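Local coordinates for protein exoribonuclease II, mitochondrial (Candida glabrata, PDB 6F3H) that degrades RNA in the 3' to 5' direction as the nuclease component of the mitochondrial RNA degradosome mtEXO, where it is tightly coupled to a helicase, at residues A[429-434]-A[707-712]; A[492-497]-A[513-518]; A[626-631]-A[719-724]. The protein carries 1 engineered substitution. One frame throughout, in Å; residues are numbered along the deposited sequence.

Contact 1: A[429-434]-A[707-712]; sequences ADPAGL and INHLQL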
ATOM      1  N   ALA A 429      -2.812 -16.589  15.924  1.00 46.34           N
ATOM      2  CA  ALA A 429      -3.504 -17.636  15.193  1.00 49.05           C
ATOM      3  C   ALA A 429      -2.513 -18.351  14.283  1.00 57.36           C
ATOM      4  O   ALA A 429      -1.498 -17.771  13.875  1.00 59.16           O
ATOM      5  CB  ALA A 429      -4.653 -17.049  14.388  1.00 48.75           C
ATOM      6  N   ASP A 430      -2.775 -19.601  13.934  1.00 61.54           N
ATOM      7  CA  ASP A 430      -1.817 -20.371  13.152  1.00 68.81           C
ATOM      8  C   ASP A 430      -2.459 -20.787  11.841  1.00 71.15           C
ATOM      9  O   ASP A 430      -2.798 -21.959  11.630  1.00 75.74           O
ATOM     10  CB  ASP A 430      -1.297 -21.589  13.906  1.00 74.64           C
ATOM     11  CG  ASP A 430      -0.397 -22.420  13.053  1.00 80.23           C
ATOM     12  OD1 ASP A 430       0.475 -21.819  12.385  1.00 84.37           O
ATOM     13  OD2 ASP A 430      -0.566 -23.656  13.036  1.00 81.46           O
ATOM     14  N   PRO A 431      -2.628 -19.846  10.927  1.00 65.88           N
ATOM     15  CA  PRO A 431      -3.162 -20.227   9.631  1.00 63.65           C
ATOM     16  C   PRO A 431      -2.154 -21.030   8.830  1.00 64.76           C
ATOM     17  O   PRO A 431      -2.552 -21.847   7.992  1.00 63.21           O
ATOM     18  CB  PRO A 431      -3.518 -18.882   8.997  1.00 59.72           C
ATOM     19  CG  PRO A 431      -2.551 -17.936   9.599  1.00 64.16           C
ATOM     20  CD  PRO A 431      -2.195 -18.444  10.965  1.00 65.17           C
ATOM     21  N   ALA A 432      -0.856 -20.853   9.090  1.00 63.45           N
ATOM     22  CA  ALA A 432       0.142 -21.646   8.380  1.00 58.24           C
ATOM     23  C   ALA A 432      -0.124 -23.143   8.530  1.00 61.38           C
ATOM     24  O   ALA A 432       0.231 -23.929   7.647  1.00 65.13           O
ATOM     25  CB  ALA A 432       1.541 -21.282   8.877  1.00 54.03           C
ATOM     26  N   GLY A 433      -0.762 -23.555   9.629  1.00 58.95           N
ATOM     27  CA  GLY A 433      -0.978 -24.970   9.869  1.00 55.82           C
ATOM     28  C   GLY A 433      -1.944 -25.652   8.919  1.00 58.10           C
ATOM     29  O   GLY A 433      -1.845 -26.859   8.709  1.00 63.11           O
ATOM     30  N   LEU A 434      -2.878 -24.911   8.327  1.00 58.04           N
ATOM     31  CA  LEU A 434      -3.926 -25.580   7.551  1.00 62.23           C
ATOM     32  C   LEU A 434      -3.451 -26.075   6.189  1.00 61.06           C
ATOM     33  O   LEU A 434      -4.258 -26.638   5.434  1.00 59.07           O
ATOM     34  CB  LEU A 434      -5.149 -24.669   7.401  1.00 61.95           C
ATOM     35  CG  LEU A 434      -5.688 -24.147   8.742  1.00 63.45           C
ATOM     36  CD1 LEU A 434      -5.189 -22.789   8.984  1.00 65.68           C
ATOM     37  CD2 LEU A 434      -7.200 -24.102   8.835  1.00 64.31           C
ATOM     38  N   ILE A 707       4.168 -15.796   5.644  1.00 55.87           N
ATOM     39  CA  ILE A 707       5.356 -16.518   5.191  1.00 54.03           C
ATOM     40  C   ILE A 707       6.325 -16.768   6.334  1.00 52.50           C
ATOM     41  O   ILE A 707       6.931 -17.843   6.430  1.00 53.98           O
ATOM     42  CB  ILE A 707       6.025 -15.738   4.059  1.00 54.46           C
ATOM     43  CG1 ILE A 707       5.359 -16.124   2.752  1.00 61.58           C
ATOM     44  CG2 ILE A 707       7.510 -15.969   4.056  1.00 49.69           C
ATOM     45  CD1 ILE A 707       6.070 -15.601   1.562  1.00 65.40           C
ATOM     46  N   ASN A 708       6.506 -15.770   7.202  1.00 52.97           N
ATOM     47  CA  ASN A 708       7.303 -15.954   8.408  1.00 53.99           C
ATOM     48  C   ASN A 708       6.803 -17.147   9.230  1.00 55.14           C
ATOM     49  O   ASN A 708       7.605 -17.847   9.855  1.00 58.40           O
ATOM     50  CB  ASN A 708       7.272 -14.661   9.233  1.00 51.59           C
ATOM     51  CG  ASN A 708       7.970 -13.485   8.528  1.00 50.24           C
ATOM     52  OD1 ASN A 708       8.853 -13.684   7.715  1.00 49.52           O
ATOM     53  ND2 ASN A 708       7.553 -12.264   8.836  1.00 50.94           N
ATOM     54  N   HIS A 709       5.488 -17.422   9.206  1.00 52.86           N
ATOM     55  CA  HIS A 709       4.945 -18.551   9.958  1.00 51.82           C
ATOM     56  C   HIS A 709       5.341 -19.890   9.356  1.00 55.36           C
ATOM     57  O   HIS A 709       5.700 -20.817  10.096  1.00 63.30           O
ATOM     58  CB  HIS A 709       3.430 -18.470  10.035  1.00 44.12           C
ATOM     59  CG  HIS A 709       2.940 -17.610  11.152  1.00 47.87           C
ATOM     60  ND1 HIS A 709       3.671 -16.547  11.638  1.00 47.43           N
ATOM     61  CD2 HIS A 709       1.786 -17.633  11.859  1.00 49.23           C
ATOM     62  CE1 HIS A 709       2.991 -15.956  12.604  1.00 47.58           C
ATOM     63  NE2 HIS A 709       1.844 -16.596  12.757  1.00 48.60           N
ATOM     64  N   LEU A 710       5.266 -20.024   8.027  1.00 45.32           N
ATOM     65  CA  LEU A 710       5.654 -21.284   7.405  1.00 41.63           C
ATOM     66  C   LEU A 710       7.116 -21.569   7.644  1.00 49.74           C
ATOM     67  O   LEU A 710       7.511 -22.730   7.787  1.00 55.25           O
ATOM     68  CB  LEU A 710       5.388 -21.249   5.916  1.00 41.00           C
ATOM     69  CG  LEU A 710       3.937 -20.988   5.528  1.00 48.80           C
ATOM     70  CD1 LEU A 710       3.879 -20.124   4.256  1.00 50.98           C
ATOM     71  CD2 LEU A 710       3.153 -22.271   5.331  1.00 43.18           C
ATOM     72  N   GLN A 711       7.933 -20.527   7.713  1.00 44.84           N
ATOM     73  CA  GLN A 711       9.317 -20.770   8.063  1.00 46.42           C
ATOM     74  C   GLN A 711       9.417 -21.289   9.480  1.00 52.65           C
ATOM     75  O   GLN A 711      10.264 -22.142   9.774  1.00 58.07           O
ATOM     76  CB  GLN A 711      10.127 -19.483   7.903  1.00 49.23           C
ATOM     77  CG  GLN A 711      10.226 -18.995   6.464  1.00 46.34           C
ATOM     78  CD  GLN A 711      11.054 -19.919   5.582  1.00 48.11           C
ATOM     79  OE1 GLN A 711      12.219 -19.640   5.319  1.00 48.22           O
ATOM     80  NE2 GLN A 711      10.465 -21.040   5.152  1.00 38.01           N
ATOM     81  N   LEU A 712       8.531 -20.824  10.356  1.00 52.62           N
ATOM     82  CA  LEU A 712       8.566 -21.287  11.729  1.00 51.68           C
ATOM     83  C   LEU A 712       8.132 -22.737  11.825  1.00 54.10           C
ATOM     84  O   LEU A 712       8.847 -23.563  12.398  1.00 58.71           O
ATOM     85  CB  LEU A 712       7.700 -20.387  12.600  1.00 45.39           C
ATOM     86  CG  LEU A 712       8.424 -19.074  12.869  1.00 43.27           C
ATOM     87  CD1 LEU A 712       7.628 -18.152  13.752  1.00 39.10           C
ATOM     88  CD2 LEU A 712       9.753 -19.369  13.488  1.00 38.81           C
TER
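In the RNB catalytic domain, the turn that leaves strand 421-429 rests on helix 703-716, and the join is one of side-chain packing with no hydrogen bond across it. Segment 707-712 is helical throughout, and H709 carries the middle of the contact. Its CG stands beside the backbone N and anti to the carbonyl carbon (chi1 -85°), which brings CB against A432 CB at 3.6 Å. The imidazole then runs back alongside the turn, crossing the P431 ring obliquely, with P431 CD 4.2 Å from H709 CD2. At the far edge of the imidazole A429 O lies close to the ring plane, but it is 3.7 Å from H709 NE2, and the pair is not a hydrogen bond. Close by, D430 extends its carboxylate anti to the backbone N (chi1 176°) and spends OD1 on a hydrogen bond with NE2 of H713, one turn further along the same helix. That carboxylate would tend to stabilise positive charge on H709 as well, although D430 OD1 and H709 NE2 stay 5.4 Å apart; the charge of the histidine is not known. I491 of strand 488-499 touches both D430 and H709 and so closes this corner of the packing.

The two backbones come closest at the next residue, where L710 CA lies 5.6 Å from A432 CA. A432 lies in a short 3-10 turn. A429 also pairs through its backbone with N409, apparently the engineered active-site substitution, beside the magnesium ligand D410, which places the packing near the metal site, with the A429 side chain about 10 Å from the bound magnesium. Last along the helix, the branch of L710 reaches the same methyl as H709: L710 CD2 is 4.0 Å from A432 CB.

Contact 2: A[492-497]-A[513-518]; sequences SFSFEL and QVRLGI
S492 OG is held by two hydrogen bonds, one with T490 OG1 of its own strand and one with H427 ND1 of the neighbouring strand 421-429. It lies in the antiparallel beta hairpin of strands 488-499 and 505-519, part of the mixed sheet of the RNB domain. The backbone register is fixed by two hydrogen-bonded pairs, S492 with R515 and S494 with Q513, which flank the non-hydrogen-bonded pair F493-V514. S492 N reaches R515 O over 2.7 Å, almost straight at 174°, and R515 N returns the bond to S492 O. In the second pair S494 N meets Q513 O at 2.8 Å, while Q513 N to S494 O is much more bent, 132° at the hydrogen. The CA atoms of the middle pair each make a CA-H...O contact with a carbonyl of a flanking pair: F493 CA approaches Q513 O at 3.3 Å, and V514 CA approaches S492 O at 3.5 Å.

S492, S494, Q513 and R515 point to one face. There R515 is bent at chi3 (-98°), so that its guanidinium turns back over the neighbouring strand; NH2 lies 3.3 Å from S494 OG, obliquely to the guanidinium plane. The S494 hydroxyl has its firm partner elsewhere, in a hydrogen bond with H425 ND1, and R515 makes a cation-pi interaction with Y390. Both groups therefore tie the hairpin to chain on either side of it in the sheet.

F493 and V514 occupy the other face, side by side and pointing the same way towards helix 603-625, where F493 meets C619 and V514 meets F622. Both valine methyls lie obliquely beside the CD2-CE2 bond of the ring: V514 CG2 is 3.8 Å from F493 CD2, and V514 CG1 is 3.7 Å from F493 CE2.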
ATOM      1  N   SER A 492       2.748 -19.528  19.683  1.00 49.25           N
ATOM      2  CA  SER A 492       2.824 -18.716  20.876  1.00 50.41           C
ATOM      3  C   SER A 492       4.264 -18.362  21.199  1.00 54.17           C
ATOM      4  O   SER A 492       5.168 -19.204  21.141  1.00 56.93           O
ATOM      5  CB  SER A 492       2.144 -19.431  22.034  1.00 48.46           C
ATOM      6  OG  SER A 492       0.820 -19.790  21.668  1.00 46.24           O
ATOM      7  N   PHE A 493       4.451 -17.100  21.550  1.00 51.28           N
ATOM      8  CA  PHE A 493       5.756 -16.534  21.821  1.00 48.62           C
ATOM      9  C   PHE A 493       5.761 -16.125  23.272  1.00 48.23           C
ATOM     10  O   PHE A 493       4.946 -15.303  23.682  1.00 53.43           O
ATOM     11  CB  PHE A 493       6.012 -15.326  20.939  1.00 54.08           C
ATOM     12  CG  PHE A 493       5.841 -15.616  19.488  1.00 59.99           C
ATOM     13  CD1 PHE A 493       4.565 -15.669  18.925  1.00 64.78           C
ATOM     14  CD2 PHE A 493       6.943 -15.842  18.677  1.00 51.68           C
ATOM     15  CE1 PHE A 493       4.393 -15.950  17.576  1.00 59.44           C
ATOM     16  CE2 PHE A 493       6.773 -16.121  17.335  1.00 47.40           C
ATOM     17  CZ  PHE A 493       5.499 -16.174  16.782  1.00 48.51           C
ATOM     18  N   SER A 494       6.665 -16.691  24.038  1.00 48.18           N
ATOM     19  CA  SER A 494       6.638 -16.538  25.476  1.00 45.41           C
ATOM     20  C   SER A 494       7.967 -15.974  25.929  1.00 46.18           C
ATOM     21  O   SER A 494       9.009 -16.275  25.337  1.00 49.85           O
ATOM     22  CB  SER A 494       6.358 -17.867  26.151  1.00 46.12           C
ATOM     23  OG  SER A 494       5.296 -18.537  25.492  1.00 47.57           O
ATOM     24  N   PHE A 495       7.916 -15.118  26.941  1.00 46.22           N
ATOM     25  CA  PHE A 495       9.124 -14.519  27.487  1.00 50.09           C
ATOM     26  C   PHE A 495       8.767 -13.771  28.761  1.00 59.03           C
ATOM     27  O   PHE A 495       7.593 -13.531  29.059  1.00 60.24           O
ATOM     28  CB  PHE A 495       9.762 -13.573  26.504  1.00 46.90           C
ATOM     29  CG  PHE A 495       8.806 -12.603  25.973  1.00 57.99           C
ATOM     30  CD1 PHE A 495       8.047 -12.904  24.852  1.00 65.22           C
ATOM     31  CD2 PHE A 495       8.586 -11.412  26.639  1.00 62.69           C
ATOM     32  CE1 PHE A 495       7.115 -11.998  24.359  1.00 64.95           C
ATOM     33  CE2 PHE A 495       7.664 -10.509  26.169  1.00 65.96           C
ATOM     34  CZ  PHE A 495       6.924 -10.798  25.016  1.00 64.99           C
ATOM     35  N   GLU A 496       9.800 -13.376  29.494  1.00 63.89           N
ATOM     36  CA  GLU A 496       9.616 -12.758  30.790  1.00 70.76           C
ATOM     37  C   GLU A 496      10.244 -11.386  30.854  1.00 70.35           C
ATOM     38  O   GLU A 496      11.322 -11.137  30.302  1.00 67.15           O
ATOM     39  CB  GLU A 496      10.176 -13.611  31.884  1.00 78.90           C
ATOM     40  CG  GLU A 496       9.303 -14.797  32.140  1.00 92.48           C
ATOM     41  CD  GLU A 496      10.063 -15.926  32.779  1.00102.10           C
ATOM     42  OE1 GLU A 496      11.098 -15.639  33.409  1.00104.51           O
ATOM     43  OE2 GLU A 496       9.625 -17.092  32.665  1.00105.31           O
ATOM     44  N   LEU A 497       9.538 -10.519  31.550  1.00 71.17           N
ATOM     45  CA  LEU A 497       9.939  -9.156  31.798  1.00 67.61           C
ATOM     46  C   LEU A 497      10.103  -8.949  33.281  1.00 67.54           C
ATOM     47  O   LEU A 497       9.307  -9.446  34.083  1.00 67.11           O
ATOM     48  CB  LEU A 497       8.920  -8.181  31.279  1.00 66.85           C
ATOM     49  CG  LEU A 497       8.762  -8.323  29.790  1.00 65.16           C
ATOM     50  CD1 LEU A 497       7.323  -8.465  29.485  1.00 63.38           C
ATOM     51  CD2 LEU A 497       9.294  -7.051  29.231  1.00 63.91           C
ATOM     52  N   GLN A 513      10.769 -17.704  23.830  1.00 61.00           N
ATOM     53  CA  GLN A 513      10.517 -19.053  23.384  1.00 64.67           C
ATOM     54  C   GLN A 513       9.396 -19.035  22.357  1.00 60.12           C
ATOM     55  O   GLN A 513       8.463 -18.237  22.466  1.00 57.72           O
ATOM     56  CB  GLN A 513      10.147 -19.907  24.582  1.00 70.64           C
ATOM     57  CG  GLN A 513      10.235 -21.364  24.357  1.00 76.87           C
ATOM     58  CD  GLN A 513       9.426 -22.090  25.374  1.00 83.33           C
ATOM     59  OE1 GLN A 513       9.048 -23.235  25.174  1.00 90.92           O
ATOM     60  NE2 GLN A 513       9.119 -21.414  26.475  1.00 89.42           N
ATOM     61  N   VAL A 514       9.494 -19.903  21.357  1.00 40.31           N
ATOM     62  CA  VAL A 514       8.452 -20.028  20.352  1.00 40.27           C
ATOM     63  C   VAL A 514       7.950 -21.460  20.402  1.00 52.52           C
ATOM     64  O   VAL A 514       8.758 -22.395  20.380  1.00 57.15           O
ATOM     65  CB  VAL A 514       8.969 -19.673  18.941  1.00 54.87           C
ATOM     66  CG1 VAL A 514       7.821 -19.619  17.923  1.00 55.50           C
ATOM     67  CG2 VAL A 514       9.738 -18.364  18.924  1.00 49.47           C
ATOM     68  N   ARG A 515       6.627 -21.631  20.487  1.00 50.85           N
ATOM     69  CA  ARG A 515       6.000 -22.945  20.573  1.00 51.23           C
ATOM     70  C   ARG A 515       4.690 -22.968  19.817  1.00 55.68           C
ATOM     71  O   ARG A 515       3.990 -21.957  19.739  1.00 62.87           O
ATOM     72  CB  ARG A 515       5.637 -23.368  21.988  1.00 50.74           C
ATOM     73  CG  ARG A 515       6.753 -23.744  22.868  1.00 56.26           C
ATOM     74  CD  ARG A 515       6.207 -23.972  24.270  1.00 62.34           C
ATOM     75  NE  ARG A 515       6.402 -22.794  25.096  1.00 64.73           N
ATOM     76  CZ  ARG A 515       5.783 -22.575  26.243  1.00 68.99           C
ATOM     77  NH1 ARG A 515       4.919 -23.454  26.716  1.00 66.76           N
ATOM     78  NH2 ARG A 515       6.039 -21.469  26.918  1.00 75.77           N
ATOM     79  N   LEU A 516       4.343 -24.146  19.305  1.00 54.50           N
ATOM     80  CA  LEU A 516       3.015 -24.389  18.757  1.00 55.89           C
ATOM     81  C   LEU A 516       2.112 -24.738  19.918  1.00 56.25           C
ATOM     82  O   LEU A 516       2.368 -25.725  20.604  1.00 63.83           O
ATOM     83  CB  LEU A 516       3.028 -25.535  17.747  1.00 60.84           C
ATOM     84  CG  LEU A 516       3.930 -25.469  16.498  1.00 66.81           C
ATOM     85  CD1 LEU A 516       3.686 -26.680  15.593  1.00 69.49           C
ATOM     86  CD2 LEU A 516       3.809 -24.164  15.698  1.00 63.73           C
ATOM     87  N   GLY A 517       1.076 -23.940  20.156  1.00 53.99           N
ATOM     88  CA  GLY A 517       0.296 -24.144  21.361  1.00 56.81           C
ATOM     89  C   GLY A 517      -1.172 -24.487  21.190  1.00 59.16           C
ATOM     90  O   GLY A 517      -1.627 -24.774  20.079  1.00 61.28           O
ATOM     91  N   ILE A 518      -1.911 -24.500  22.306  1.00 54.17           N
ATOM     92  CA  ILE A 518      -3.360 -24.644  22.322  1.00 50.11           C
ATOM     93  C   ILE A 518      -3.861 -23.777  23.459  1.00 52.08           C
ATOM     94  O   ILE A 518      -3.210 -23.639  24.498  1.00 56.29           O
ATOM     95  CB  ILE A 518      -3.863 -26.094  22.521  1.00 50.89           C
ATOM     96  CG1 ILE A 518      -3.329 -27.026  21.454  1.00 55.32           C
ATOM     97  CG2 ILE A 518      -5.390 -26.181  22.506  1.00 50.09           C
ATOM     98  CD1 ILE A 518      -3.559 -28.476  21.781  1.00 59.65           C
TER

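Contact 3: A[626-631]-A[719-724]; sequences NKIPGV and LPLCFK
The phenyl ring of F723 turns away from segment 626-631, towards Q711 of helix 703-716 and I446, although its CB bond sets out towards that segment. The closed ring of P629 does the touching instead. One of its corners, CG, lies 3.7 Å from the carbonyl oxygen F723 O, and the next, CD, lies 3.8 Å from the methyl L721 CD1. L721 crosses P629 obliquely and I628 at about a right angle, so the single methyl CD1 is shared: it also sits 3.8 Å from I628 CG2. The torsions explain the meeting. CG2 of I628 is anti to the backbone N, which sends this branch to the leucine, while L721 holds CG anti to its carbonyl carbon. No hydrogen bond crosses; the two irregular loops meet by van der Waals packing, mostly apolar, with 158 Å² buried in all. Q725 and L728 of helix 725-761 also touch P629. The geometry is that of a loop leaving a helix C terminus: helix 603-625 ends in a Schellman motif, with K627 at positive phi as the C-prime residue, I628 N hydrogen-bonded to F623 O and K627 N to Q624 O.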
ATOM      1  N   ASN A 626      19.124 -17.513  14.213  1.00 53.01           N
ATOM      2  CA  ASN A 626      18.977 -18.835  13.629  1.00 59.15           C
ATOM      3  C   ASN A 626      19.149 -18.867  12.120  1.00 66.28           C
ATOM      4  O   ASN A 626      18.885 -19.918  11.515  1.00 63.62           O
ATOM      5  CB  ASN A 626      17.622 -19.405  13.998  1.00 67.46           C
ATOM      6  CG  ASN A 626      17.587 -19.867  15.410  1.00 78.57           C
ATOM      7  OD1 ASN A 626      17.955 -21.001  15.712  1.00 81.43           O
ATOM      8  ND2 ASN A 626      17.257 -18.957  16.313  1.00 85.18           N
ATOM      9  N   LYS A 627      19.565 -17.753  11.504  1.00 68.93           N
ATOM     10  CA  LYS A 627      19.835 -17.693  10.067  1.00 64.64           C
ATOM     11  C   LYS A 627      18.623 -18.187   9.278  1.00 65.81           C
ATOM     12  O   LYS A 627      18.707 -19.120   8.476  1.00 62.95           O
ATOM     13  CB  LYS A 627      21.101 -18.486   9.711  1.00 58.90           C
ATOM     14  N   ILE A 628      17.478 -17.575   9.548  1.00 69.71           N
ATOM     15  CA  ILE A 628      16.215 -17.901   8.883  1.00 74.45           C
ATOM     16  C   ILE A 628      15.874 -16.796   7.890  1.00 76.31           C
ATOM     17  O   ILE A 628      15.992 -15.605   8.223  1.00 74.98           O
ATOM     18  CB  ILE A 628      15.049 -18.116   9.871  1.00 74.65           C
ATOM     19  CG1 ILE A 628      15.480 -18.991  11.037  1.00 81.26           C
ATOM     20  CG2 ILE A 628      13.856 -18.802   9.172  1.00 65.75           C
ATOM     21  CD1 ILE A 628      14.357 -19.278  12.016  1.00 81.21           C
ATOM     22  N   PRO A 629      15.511 -17.148   6.660  1.00 73.86           N
ATOM     23  CA  PRO A 629      14.983 -16.161   5.718  1.00 68.00           C
ATOM     24  C   PRO A 629      13.609 -15.679   6.149  1.00 62.19           C
ATOM     25  O   PRO A 629      12.680 -16.478   6.323  1.00 59.46           O
ATOM     26  CB  PRO A 629      14.902 -16.950   4.404  1.00 66.26           C
ATOM     27  CG  PRO A 629      15.818 -18.100   4.587  1.00 66.88           C
ATOM     28  CD  PRO A 629      15.754 -18.450   6.022  1.00 71.37           C
ATOM     29  N   GLY A 630      13.472 -14.360   6.268  1.00 61.65           N
ATOM     30  CA  GLY A 630      12.211 -13.768   6.656  1.00 61.64           C
ATOM     31  C   GLY A 630      11.962 -12.474   5.908  1.00 58.06           C
ATOM     32  O   GLY A 630      12.878 -11.860   5.364  1.00 59.51           O
ATOM     33  N   VAL A 631      10.704 -12.048   5.943  1.00 53.96           N
ATOM     34  CA  VAL A 631      10.262 -10.797   5.347  1.00 41.88           C
ATOM     35  C   VAL A 631      10.240  -9.736   6.432  1.00 45.13           C
ATOM     36  O   VAL A 631       9.359  -9.738   7.290  1.00 55.59           O
ATOM     37  CB  VAL A 631       8.874 -10.938   4.734  1.00 37.82           C
ATOM     38  CG1 VAL A 631       8.522  -9.666   4.011  1.00 41.75           C
ATOM     39  CG2 VAL A 631       8.827 -12.156   3.845  1.00 37.75           C
ATOM     40  N   LEU A 719      12.498 -29.290  10.163  1.00 82.58           N
ATOM     41  CA  LEU A 719      12.394 -29.724   8.788  1.00 72.84           C
ATOM     42  C   LEU A 719      13.261 -28.853   7.913  1.00 72.19           C
ATOM     43  O   LEU A 719      13.816 -27.845   8.369  1.00 60.24           O
ATOM     44  CB  LEU A 719      10.940 -29.672   8.340  1.00 66.56           C
ATOM     45  CG  LEU A 719      10.118 -30.644   9.166  1.00 61.29           C
ATOM     46  CD1 LEU A 719       8.676 -30.698   8.740  1.00 56.77           C
ATOM     47  CD2 LEU A 719      10.750 -31.991   9.015  1.00 64.72           C
ATOM     48  N   PRO A 720      13.451 -29.256   6.658  1.00 79.98           N
ATOM     49  CA  PRO A 720      14.004 -28.323   5.685  1.00 80.54           C
ATOM     50  C   PRO A 720      13.067 -27.130   5.595  1.00 81.07           C
ATOM     51  O   PRO A 720      11.844 -27.281   5.604  1.00 86.43           O
ATOM     52  CB  PRO A 720      14.028 -29.135   4.385  1.00 82.06           C
ATOM     53  CG  PRO A 720      14.067 -30.549   4.831  1.00 81.93           C
ATOM     54  CD  PRO A 720      13.261 -30.601   6.082  1.00 81.41           C
ATOM     55  N   LEU A 721      13.647 -25.937   5.554  1.00 75.41           N
ATOM     56  CA  LEU A 721      12.839 -24.731   5.511  1.00 68.54           C
ATOM     57  C   LEU A 721      12.039 -24.641   4.223  1.00 75.75           C
ATOM     58  O   LEU A 721      12.407 -25.200   3.187  1.00 79.64           O
ATOM     59  CB  LEU A 721      13.714 -23.497   5.657  1.00 58.31           C
ATOM     60  CG  LEU A 721      14.153 -23.265   7.090  1.00 56.90           C
ATOM     61  CD1 LEU A 721      14.797 -21.902   7.228  1.00 49.46           C
ATOM     62  CD2 LEU A 721      12.936 -23.409   8.024  1.00 62.90           C
ATOM     63  N   CYS A 722      10.940 -23.896   4.300  1.00 79.15           N
ATOM     64  CA  CYS A 722      10.016 -23.793   3.176  1.00 84.24           C
ATOM     65  C   CYS A 722      10.600 -22.955   2.040  1.00 78.08           C
ATOM     66  O   CYS A 722      10.460 -23.298   0.858  1.00 75.19           O
ATOM     67  CB  CYS A 722       8.702 -23.191   3.672  1.00 90.22           C
ATOM     68  SG  CYS A 722       7.218 -23.752   2.832  1.00 95.08           S
ATOM     69  N   PHE A 723      11.264 -21.862   2.378  1.00 72.90           N
ATOM     70  CA  PHE A 723      11.744 -20.903   1.405  1.00 67.65           C
ATOM     71  C   PHE A 723      13.238 -20.754   1.555  1.00 75.71           C
ATOM     72  O   PHE A 723      13.722 -20.506   2.662  1.00 78.71           O
ATOM     73  CB  PHE A 723      11.120 -19.529   1.613  1.00 64.31           C
ATOM     74  CG  PHE A 723       9.626 -19.514   1.559  1.00 69.15           C
ATOM     75  CD1 PHE A 723       8.873 -19.740   2.692  1.00 68.78           C
ATOM     76  CD2 PHE A 723       8.967 -19.230   0.378  1.00 71.93           C
ATOM     77  CE1 PHE A 723       7.484 -19.705   2.645  1.00 65.18           C
ATOM     78  CE2 PHE A 723       7.582 -19.198   0.327  1.00 68.37           C
ATOM     79  CZ  PHE A 723       6.844 -19.437   1.463  1.00 64.11           C
ATOM     80  N   LYS A 724      13.963 -20.945   0.455  1.00 79.45           N
ATOM     81  CA  LYS A 724      15.323 -20.435   0.383  1.00 84.72           C
ATOM     82  C   LYS A 724      15.260 -18.913   0.231  1.00 79.77           C
ATOM     83  O   LYS A 724      14.208 -18.352  -0.070  1.00 84.71           O
ATOM     84  CB  LYS A 724      16.091 -21.089  -0.774  1.00 94.50           C
ATOM     85  CG  LYS A 724      16.009 -22.618  -0.790  1.00 98.46           C
ATOM     86  CD  LYS A 724      17.119 -23.263  -1.625  1.00 99.81           C
ATOM     87  CE  LYS A 724      18.374 -23.556  -0.804  1.00 99.07           C
ATOM     88  NZ  LYS A 724      19.194 -22.335  -0.590  1.00 98.81           N
TER

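How the contacts relate
Followed from the N terminus, the chain opens contact 1 at 429-434, just after strand 421-429, and next runs through the hairpin closed by contact 2, which is thus nested inside the long loop of contact 1. Helix 603-625 then leads to 626-631, where contact 3 opens. Contact 1 closes on helix 703-716 before contact 3 closes at 719-724, so these two cross, whereas contacts 2 and 3 follow in series without touching. Helix 703-716 links the set: L712 CD1 lies 4.2 Å from F493 CZ of the sheet, and N708 OD1 probably accepts a hydrogen bond from V631 N. The RNB hairpin, helix 703-716 and the loops after helices 603-625 and 703-716 are thereby joined.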